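Local coordinates for protein aminoglycoside acetyltransferase meta-AAC0020 (Uncultured bacterium, PDB 5F47) that probably transfers an acetyl group from acetyl-coenzyme A to aminoglycoside antibiotics, as a GNAT-fold enzyme linked to antibiotic resistance, at residues A87-L92 / E121-Q126; N9-E14 / A62-K67; K23-I28 / F40-S45. All coordinates share one frame; numbering follows the deposited sequence. Where two conformers were deposited one is given.

How the interactions relate
From the N terminus, strand 11-15 forms one edge of the chain's sheet and pairs with strand 57-64 in interaction 2, closing a long loop that holds helices 21-34 and 45-53. Interaction 3 lies within that loop and closes a shorter one, where the segment leading into helix 45-53 folds back on helix 21-34. The two contacts meet at a long, weak ion pair between E14 and K23. Interaction 1 follows in series, at the other edge of the same sheet, where helix 103-117 links strands 86-94 and 122-128. Its centre is about 22 Å from that of interaction 2. Interactions 1 and 3 both touch the second subunit.

Interaction 1 (A87-L92 / E121-Q126); sequences AYIYDL and EEVFVQ
A87 and V123, like Y88 and F124, face each other across the parallel strands of a beta-alpha-beta unit in the GNAT fold, with helix 103-117 as the connection. Three backbone hydrogen bonds join the strands: A87 N to E122 O, F124 N to A87 O and I89 N to F124 O, the last at 2.8 Å. Further along, a water accepts the N-H of Q126 and lies within hydrogen-bonding distance of I89 O.

Apolar contacts form on the face carrying A87, I89, V123 and V125. I89 CD1 reaches V123 CG1 at 3.6 Å, while I89 CG2 meets V125 CG2 at 3.8 Å; helix 103-117 packs against this face.

The aromatic pair lies on the other face. The rings of Y88 and F124 are tilted by only 12° but strongly displaced, with F124 CE2 over a face of the Y88 ring, 3.3 Å from Y88 CD1. Both rings also meet the second subunit, whose strand pairs antiparallel with 123-126 and continues the sheet across the interface.

One side-chain hydrogen bond completes the contact. Y88 and Q126 cross at about a right angle, ring and amide planes 62° apart, and Y88 OH donates to a lone pair of Q126 OE1 at 2.7 Å, in the amide plane.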
loop_
_atom_site.group_PDB
_atom_site.type_symbol
_atom_site.label_atom_id
_atom_site.label_comp_id
_atom_site.label_asym_id
_atom_site.label_seq_id
_atom_site.Cartn_x
_atom_site.Cartn_y
_atom_site.Cartn_z
ATOM N N ALA B 87 7.303 1.420 -4.757
ATOM C CA ALA B 87 7.520 1.324 -3.324
ATOM C C ALA B 87 6.553 2.233 -2.576
ATOM O O ALA B 87 6.376 3.411 -2.922
ATOM C CB ALA B 87 8.952 1.677 -2.984
ATOM N N TYR B 88 5.960 1.683 -1.530
ATOM C CA TYR B 88 4.976 2.352 -0.691
ATOM C C TYR B 88 5.602 2.642 0.655
ATOM O O TYR B 88 5.833 1.716 1.423
ATOM C CB TYR B 88 3.765 1.419 -0.514
ATOM C CG TYR B 88 2.600 1.942 0.262
ATOM C CD1 TYR B 88 2.436 3.290 0.531
ATOM C CD2 TYR B 88 1.634 1.058 0.723
ATOM C CE1 TYR B 88 1.338 3.743 1.245
ATOM C CE2 TYR B 88 0.532 1.505 1.424
ATOM C CZ TYR B 88 0.386 2.843 1.675
ATOM O OH TYR B 88 -0.712 3.272 2.369
ATOM N N ILE B 89 5.896 3.903 0.944
ATOM C CA ILE B 89 6.335 4.270 2.294
ATOM C C ILE B 89 5.111 4.277 3.193
ATOM O O ILE B 89 4.162 5.025 2.944
ATOM C CB ILE B 89 7.014 5.646 2.317
ATOM C CG1 ILE B 89 8.299 5.616 1.481
ATOM C CG2 ILE B 89 7.337 6.055 3.768
ATOM C CD1 ILE B 89 8.924 7.025 1.288
ATOM N N TYR B 90 5.119 3.436 4.227
ATOM C CA TYR B 90 3.944 3.301 5.052
ATOM C C TYR B 90 3.968 4.218 6.277
ATOM O O TYR B 90 2.968 4.879 6.582
ATOM C CB TYR B 90 3.765 1.828 5.486
ATOM C CG TYR B 90 2.432 1.621 6.143
ATOM C CD1 TYR B 90 1.277 1.447 5.379
ATOM C CD2 TYR B 90 2.311 1.682 7.529
ATOM C CE1 TYR B 90 0.026 1.297 6.005
ATOM C CE2 TYR B 90 1.073 1.540 8.156
ATOM C CZ TYR B 90 -0.058 1.347 7.393
ATOM O OH TYR B 90 -1.262 1.219 8.059
ATOM N N ASP B 91 5.081 4.204 7.010
ATOM C CA ASP B 91 5.274 5.081 8.178
ATOM C C ASP B 91 6.611 5.783 8.107
ATOM O O ASP B 91 7.575 5.219 7.632
ATOM C CB ASP B 91 5.246 4.290 9.490
ATOM C CG ASP B 91 3.861 4.055 10.030
ATOM O OD1 ASP B 91 2.977 4.946 9.933
ATOM O OD2 ASP B 91 3.665 2.958 10.609
ATOM N N LEU B 92 6.648 7.010 8.613
ATOM C CA LEU B 92 7.892 7.746 8.783
ATOM C C LEU B 92 7.763 8.562 10.065
ATOM O O LEU B 92 6.761 9.251 10.275
ATOM C CB LEU B 92 8.175 8.647 7.568
ATOM C CG LEU B 92 9.417 9.541 7.589
ATOM C CD1 LEU B 92 9.899 9.789 6.175
ATOM C CD2 LEU B 92 9.137 10.869 8.277
ATOM N N GLU B 121 9.760 2.264 -10.479
ATOM C CA GLU B 121 9.120 3.341 -11.223
ATOM C C GLU B 121 8.922 4.570 -10.336
ATOM O O GLU B 121 9.103 5.707 -10.777
ATOM C CB GLU B 121 7.756 2.910 -11.804
ATOM C CG GLU B 121 7.139 4.035 -12.671
ATOM C CD GLU B 121 5.718 3.760 -13.178
ATOM O OE1 GLU B 121 5.088 4.690 -13.725
ATOM O OE2 GLU B 121 5.218 2.640 -13.046
ATOM N N GLU B 122 8.546 4.328 -9.089
ATOM C CA GLU B 122 7.945 5.374 -8.282
ATOM C C GLU B 122 7.933 4.965 -6.829
ATOM O O GLU B 122 7.767 3.789 -6.516
ATOM C CB GLU B 122 6.527 5.621 -8.761
ATOM C CG GLU B 122 5.746 6.692 -8.041
ATOM C CD GLU B 122 4.298 6.662 -8.459
ATOM O OE1 GLU B 122 3.444 6.288 -7.632
ATOM O OE2 GLU B 122 4.019 6.987 -9.631
ATOM N N VAL B 123 8.109 5.946 -5.949
ATOM C CA VAL B 123 7.909 5.762 -4.518
ATOM C C VAL B 123 6.725 6.628 -4.151
ATOM O O VAL B 123 6.642 7.751 -4.614
ATOM C CB VAL B 123 9.154 6.185 -3.719
ATOM C CG1 VAL B 123 8.922 6.093 -2.234
ATOM C CG2 VAL B 123 10.380 5.346 -4.113
ATOM N N PHE B 124 5.790 6.132 -3.343
ATOM C CA PHE B 124 4.715 7.006 -2.872
ATOM C C PHE B 124 4.473 6.891 -1.372
ATOM O O PHE B 124 4.900 5.933 -0.720
ATOM C CB PHE B 124 3.404 6.760 -3.662
ATOM C CG PHE B 124 2.793 5.382 -3.478
ATOM C CD1 PHE B 124 3.250 4.296 -4.202
ATOM C CD2 PHE B 124 1.745 5.199 -2.602
ATOM C CE1 PHE B 124 2.665 3.029 -4.046
ATOM C CE2 PHE B 124 1.148 3.950 -2.461
ATOM C CZ PHE B 124 1.610 2.876 -3.174
ATOM N N VAL B 125 3.791 7.894 -0.838
ATOM C CA VAL B 125 3.585 8.021 0.608
ATOM C C VAL B 125 2.345 8.870 0.837
ATOM O O VAL B 125 1.968 9.697 -0.005
ATOM C CB VAL B 125 4.832 8.645 1.292
ATOM C CG1 VAL B 125 5.044 10.088 0.823
ATOM C CG2 VAL B 125 4.710 8.610 2.823
ATOM N N GLN B 126 1.689 8.672 1.974
ATOM C CA GLN B 126 0.501 9.450 2.284
ATOM C C GLN B 126 0.609 10.129 3.639
ATOM O O GLN B 126 1.359 9.697 4.521
ATOM C CB GLN B 126 -0.725 8.548 2.219
ATOM C CG GLN B 126 -1.032 8.081 0.805
ATOM C CD GLN B 126 -1.188 6.596 0.708
ATOM O OE1 GLN B 126 -1.197 5.900 1.724
ATOM N NE2 GLN B 126 -1.303 6.090 -0.513
HETATM O O HOH W 1 1.931 6.335 3.638
HETATM O O HOH W 2 2.088 7.451 5.922
#

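Interaction 2 (N9-E14 / A62-K67); sequences NFLKIE and ALLENK
K12 and L63 form a hydrogen-bonded pair between the antiparallel strands 11-15 and 57-64, at one edge of the GNAT-fold sheet. K12 N donates to L63 O at 2.9 Å with a nearly straight N-H...O angle of 168°, and L63 N returns a bond to K12 O at 2.8 Å. The next pair, I13 and A62, is non-hydrogen-bonded, and there side chains make the contact: the CD1 methyl of I13 rests on A62 CB at 3.7 Å. L11 CD1 approaches the same A62 CB at 4.0 Å and also touches L64 CD2 at 3.8 Å, the two leucines crossing at a slant. Behind this apolar face, helix 103-117 packs on L11, I13 and A62.

Past the paired residues, the chain reverses through a type II' turn from L64 to K67, closed by mutual backbone bonds between these two residues. The turn leads into strand 67-77, forming a beta hairpin with strand 57-64. A water bridges the turn to the incoming chain, accepting from E65 N and donating to F10 O at 2.6 Å.

On the opposite face, K23 of helix 21-34 packs on L63. The E14 side chain, extended beyond CG, crosses that of L63 at about a right angle, bringing E14 OE1 to 3.5 Å from L63 CD1.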
loop_
_atom_site.group_PDB
_atom_site.type_symbol
_atom_site.label_atom_id
_atom_site.label_comp_id
_atom_site.label_asym_id
_atom_site.label_seq_id
_atom_site.Cartn_x
_atom_site.Cartn_y
_atom_site.Cartn_z
ATOM N N ASN B 9 27.344 15.520 11.153
ATOM C CA ASN B 9 28.467 14.591 11.053
ATOM C C ASN B 9 28.390 13.429 12.038
ATOM O O ASN B 9 29.297 12.601 12.099
ATOM C CB ASN B 9 29.791 15.336 11.242
ATOM C CG ASN B 9 29.831 16.648 10.489
ATOM O OD1 ASN B 9 29.634 16.684 9.274
ATOM N ND2 ASN B 9 30.095 17.736 11.206
ATOM N N PHE B 10 27.301 13.358 12.798
ATOM C CA PHE B 10 27.089 12.248 13.721
ATOM C C PHE B 10 25.972 11.336 13.235
ATOM O O PHE B 10 25.910 10.164 13.599
ATOM C CB PHE B 10 26.757 12.767 15.119
ATOM C CG PHE B 10 27.843 13.604 15.723
ATOM C CD1 PHE B 10 28.787 13.033 16.555
ATOM C CD2 PHE B 10 27.927 14.957 15.447
ATOM C CE1 PHE B 10 29.789 13.797 17.108
ATOM C CE2 PHE B 10 28.926 15.727 15.997
ATOM C CZ PHE B 10 29.860 15.145 16.828
ATOM N N LEU B 11 25.085 11.885 12.420
ATOM C CA LEU B 11 23.911 11.141 11.989
ATOM C C LEU B 11 24.270 10.044 10.992
ATOM O O LEU B 11 24.986 10.280 10.022
ATOM C CB LEU B 11 22.881 12.089 11.382
ATOM C CG LEU B 11 21.518 11.492 11.051
ATOM C CD1 LEU B 11 20.750 11.169 12.319
ATOM C CD2 LEU B 11 20.737 12.462 10.183
ATOM N N LYS B 12 23.757 8.843 11.232
ATOM C CA LYS B 12 23.938 7.742 10.295
ATOM C C LYS B 12 22.580 7.313 9.765
ATOM O O LYS B 12 21.621 7.192 10.531
ATOM C CB LYS B 12 24.642 6.558 10.956
ATOM C CG LYS B 12 26.024 6.869 11.526
ATOM C CD LYS B 12 27.032 7.139 10.425
ATOM C CE LYS B 12 28.441 7.341 10.983
ATOM N NZ LYS B 12 28.594 8.615 11.748
ATOM N N ILE B 13 22.491 7.103 8.452
ATOM C CA ILE B 13 21.278 6.571 7.841
ATOM C C ILE B 13 21.582 5.176 7.338
ATOM O O ILE B 13 22.528 4.984 6.570
ATOM C CB ILE B 13 20.764 7.437 6.671
ATOM C CG1 ILE B 13 20.479 8.867 7.137
ATOM C CG2 ILE B 13 19.523 6.816 6.054
ATOM C CD1 ILE B 13 19.292 8.981 8.053
ATOM N N GLU B 14 20.803 4.201 7.789
ATOM C CA GLU B 14 21.095 2.812 7.482
ATOM C C GLU B 14 19.836 2.059 7.108
ATOM O O GLU B 14 18.747 2.341 7.618
ATOM C CB GLU B 14 21.792 2.136 8.671
ATOM C CG GLU B 14 23.169 2.741 8.969
ATOM C CD GLU B 14 23.895 2.087 10.134
ATOM O OE1 GLU B 14 23.404 1.067 10.663
ATOM O OE2 GLU B 14 24.971 2.604 10.517
ATOM N N ALA B 62 17.470 6.172 11.171
ATOM C CA ALA B 62 18.444 7.214 11.468
ATOM C C ALA B 62 18.998 6.969 12.851
ATOM O O ALA B 62 18.243 6.714 13.791
ATOM C CB ALA B 62 17.812 8.582 11.379
ATOM N N LEU B 63 20.319 7.053 12.980
ATOM C CA LEU B 63 20.989 6.704 14.221
ATOM C C LEU B 63 21.870 7.836 14.694
ATOM O O LEU B 63 22.596 8.433 13.900
ATOM C CB LEU B 63 21.845 5.459 14.034
ATOM C CG LEU B 63 21.122 4.134 13.832
ATOM C CD1 LEU B 63 21.867 3.300 12.811
ATOM C CD2 LEU B 63 21.039 3.402 15.156
ATOM N N LEU B 64 21.782 8.141 15.982
ATOM C CA LEU B 64 22.791 8.945 16.651
ATOM C C LEU B 64 23.482 8.001 17.618
ATOM O O LEU B 64 22.858 7.502 18.558
ATOM C CB LEU B 64 22.177 10.145 17.358
ATOM C CG LEU B 64 21.636 11.182 16.375
ATOM C CD1 LEU B 64 20.956 12.307 17.118
ATOM C CD2 LEU B 64 22.781 11.735 15.529
ATOM N N GLU B 65 24.766 7.759 17.355
ATOM C CA GLU B 65 25.484 6.600 17.872
ATOM C C GLU B 65 24.739 5.327 17.480
ATOM O O GLU B 65 24.606 5.019 16.291
ATOM C CB GLU B 65 25.670 6.698 19.381
ATOM C CG GLU B 65 26.608 7.812 19.773
ATOM C CD GLU B 65 26.774 7.930 21.265
ATOM O OE1 GLU B 65 27.203 6.944 21.903
ATOM O OE2 GLU B 65 26.475 9.015 21.798
ATOM N N ASN B 66 24.253 4.589 18.465
ATOM C CA ASN B 66 23.454 3.413 18.170
ATOM C C ASN B 66 22.045 3.576 18.719
ATOM O O ASN B 66 21.370 2.595 19.027
ATOM C CB ASN B 66 24.113 2.150 18.729
ATOM C CG ASN B 66 23.997 0.967 17.785
ATOM O OD1 ASN B 66 23.475 -0.087 18.151
ATOM N ND2 ASN B 66 24.478 1.140 16.557
ATOM N N LYS B 67 21.608 4.825 18.841
ATOM C CA LYS B 67 20.233 5.108 19.220
ATOM C C LYS B 67 19.405 5.486 17.999
ATOM O O LYS B 67 19.770 6.384 17.243
ATOM C CB LYS B 67 20.158 6.228 20.253
ATOM C CG LYS B 67 18.741 6.474 20.760
ATOM C CD LYS B 67 18.609 7.811 21.472
ATOM C CE LYS B 67 17.254 7.931 22.158
ATOM N NZ LYS B 67 16.887 9.347 22.444
HETATM O O HOH W 3 26.457 8.247 15.295
#

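Interaction 3 (K23-I28 / F40-S45); sequences KFIQLI and FSIPDS
I28 and I25, one turn apart on helix 21-34 of the GNAT fold, receive I42 and F40 from the irregular segment leading to helix 45-53. The contact is apolar packing of methyl groups and one ring, with no hydrogen bond between the segments. I42 is central: CG1 lies anti to its backbone N (chi1 -166°), and the extended chain ends in a CD1 methyl that touches two isoleucine branches, I25 CG2 and I28 CG2, each at 4.0 Å. The side chains of I25 and I42 cross at about a right angle.

F40 approaches the same I28 branch. Its side chain also stands at about a right angle to that of I28, and the ring atom CZ meets I28 CG2 at 3.8 Å, with F40 CE2 slightly farther away. I28 CG2 therefore touches both F40 and I42, while I28 CD1 lies over the centre of the F24 ring, 3.9 Å above the plane.

L48 of helix 45-53 packs on both I28 and I42, and Y80 of the second subunit packs on I28. D44 is the N-cap of helix 45-53, its OD1 accepting from H47 N. In the first turn of that helix, S45 OG comes to 4.0 Å from I25 CD1.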
loop_
_atom_site.group_PDB
_atom_site.type_symbol
_atom_site.label_atom_id
_atom_site.label_comp_id
_atom_site.label_asym_id
_atom_site.label_seq_id
_atom_site.Cartn_x
_atom_site.Cartn_y
_atom_site.Cartn_z
ATOM N N LYS B 23 16.987 -3.083 16.293
ATOM C CA LYS B 23 16.750 -1.736 15.787
ATOM C C LYS B 23 15.327 -1.596 15.258
ATOM O O LYS B 23 14.730 -0.531 15.371
ATOM C CB LYS B 23 17.765 -1.375 14.701
ATOM C CG LYS B 23 19.149 -1.070 15.264
ATOM C CD LYS B 23 20.165 -0.867 14.152
ATOM C CE LYS B 23 21.563 -0.625 14.712
ATOM N NZ LYS B 23 22.590 -0.651 13.632
ATOM N N PHE B 24 14.784 -2.669 14.687
ATOM C CA PHE B 24 13.407 -2.658 14.195
ATOM C C PHE B 24 12.445 -2.421 15.367
ATOM O O PHE B 24 11.540 -1.586 15.275
ATOM C CB PHE B 24 13.109 -3.982 13.482
ATOM C CG PHE B 24 11.801 -4.027 12.715
ATOM C CD1 PHE B 24 11.162 -2.880 12.248
ATOM C CD2 PHE B 24 11.215 -5.260 12.455
ATOM C CE1 PHE B 24 9.951 -2.979 11.540
ATOM C CE2 PHE B 24 10.040 -5.370 11.748
ATOM C CZ PHE B 24 9.396 -4.235 11.292
ATOM N N ILE B 25 12.678 -3.124 16.470
ATOM C CA ILE B 25 11.856 -2.955 17.668
ATOM C C ILE B 25 12.000 -1.544 18.226
ATOM O O ILE B 25 11.000 -0.926 18.610
ATOM C CB ILE B 25 12.211 -4.013 18.725
ATOM C CG1 ILE B 25 11.729 -5.376 18.227
ATOM C CG2 ILE B 25 11.568 -3.693 20.091
ATOM C CD1 ILE B 25 12.143 -6.540 19.109
ATOM N N GLN B 26 13.220 -1.011 18.246
ATOM C CA GLN B 26 13.409 0.389 18.653
ATOM C C GLN B 26 12.594 1.340 17.784
ATOM O O GLN B 26 11.972 2.281 18.292
ATOM C CB GLN B 26 14.882 0.792 18.590
ATOM C CG GLN B 26 15.757 0.280 19.703
ATOM C CD GLN B 26 17.192 0.740 19.515
ATOM O OE1 GLN B 26 17.483 1.942 19.533
ATOM N NE2 GLN B 26 18.095 -0.213 19.308
ATOM N N LEU B 27 12.594 1.106 16.471
ATOM C CA LEU B 27 11.816 1.953 15.576
ATOM C C LEU B 27 10.321 1.837 15.864
ATOM O O LEU B 27 9.613 2.841 15.883
ATOM C CB LEU B 27 12.092 1.608 14.108
ATOM C CG LEU B 27 11.328 2.507 13.128
ATOM C CD1 LEU B 27 11.710 3.985 13.300
ATOM C CD2 LEU B 27 11.550 2.058 11.687
ATOM N N ILE B 28 9.852 0.614 16.103
ATOM C CA ILE B 28 8.438 0.398 16.379
ATOM C C ILE B 28 8.055 1.137 17.668
ATOM O O ILE B 28 7.002 1.768 17.728
ATOM C CB ILE B 28 8.117 -1.096 16.474
ATOM C CG1 ILE B 28 8.292 -1.749 15.099
ATOM C CG2 ILE B 28 6.682 -1.304 16.978
ATOM C CD1 ILE B 28 8.403 -3.271 15.150
ATOM N N PHE B 40 -1.229 -0.259 22.701
ATOM C CA PHE B 40 -0.401 -1.025 21.789
ATOM C C PHE B 40 0.297 -2.201 22.486
ATOM O O PHE B 40 0.918 -2.038 23.542
ATOM C CB PHE B 40 0.630 -0.095 21.132
ATOM C CG PHE B 40 1.585 -0.806 20.238
ATOM C CD1 PHE B 40 1.131 -1.444 19.093
ATOM C CD2 PHE B 40 2.938 -0.858 20.539
ATOM C CE1 PHE B 40 1.997 -2.109 18.257
ATOM C CE2 PHE B 40 3.816 -1.528 19.698
ATOM C CZ PHE B 40 3.341 -2.152 18.554
ATOM N N SER B 41 0.132 -3.390 21.911
ATOM C CA SER B 41 0.850 -4.599 22.334
ATOM C C SER B 41 1.725 -5.024 21.182
ATOM O O SER B 41 1.219 -5.420 20.128
ATOM C CB SER B 41 -0.102 -5.748 22.706
ATOM O OG SER B 41 -0.673 -5.581 23.984
ATOM N N ILE B 42 3.037 -4.928 21.348
ATOM C CA ILE B 42 3.924 -5.241 20.232
ATOM C C ILE B 42 3.766 -6.735 19.888
ATOM O O ILE B 42 3.627 -7.559 20.776
ATOM C CB ILE B 42 5.397 -4.863 20.564
ATOM C CG1 ILE B 42 6.249 -4.873 19.298
ATOM C CG2 ILE B 42 5.976 -5.754 21.678
ATOM C CD1 ILE B 42 7.642 -4.274 19.512
ATOM N N PRO B 43 3.719 -7.073 18.583
ATOM C CA PRO B 43 3.671 -8.494 18.209
ATOM C C PRO B 43 4.906 -9.238 18.692
ATOM O O PRO B 43 5.904 -8.584 18.993
ATOM C CB PRO B 43 3.639 -8.453 16.679
ATOM C CG PRO B 43 3.082 -7.123 16.348
ATOM C CD PRO B 43 3.570 -6.191 17.412
ATOM N N ASP B 44 4.873 -10.566 18.753
ATOM C CA ASP B 44 6.063 -11.244 19.245
ATOM C C ASP B 44 7.169 -11.225 18.204
ATOM O O ASP B 44 6.956 -10.891 17.026
ATOM C CB ASP B 44 5.769 -12.677 19.709
ATOM C CG ASP B 44 5.444 -13.633 18.579
ATOM O OD1 ASP B 44 5.343 -13.230 17.403
ATOM O OD2 ASP B 44 5.277 -14.833 18.889
ATOM N N SER B 45 8.366 -11.536 18.660
ATOM C CA SER B 45 9.547 -11.333 17.858
ATOM C C SER B 45 9.644 -12.326 16.712
ATOM O O SER B 45 10.271 -12.040 15.706
ATOM C CB SER B 45 10.782 -11.401 18.744
ATOM O OG SER B 45 10.807 -10.265 19.596
#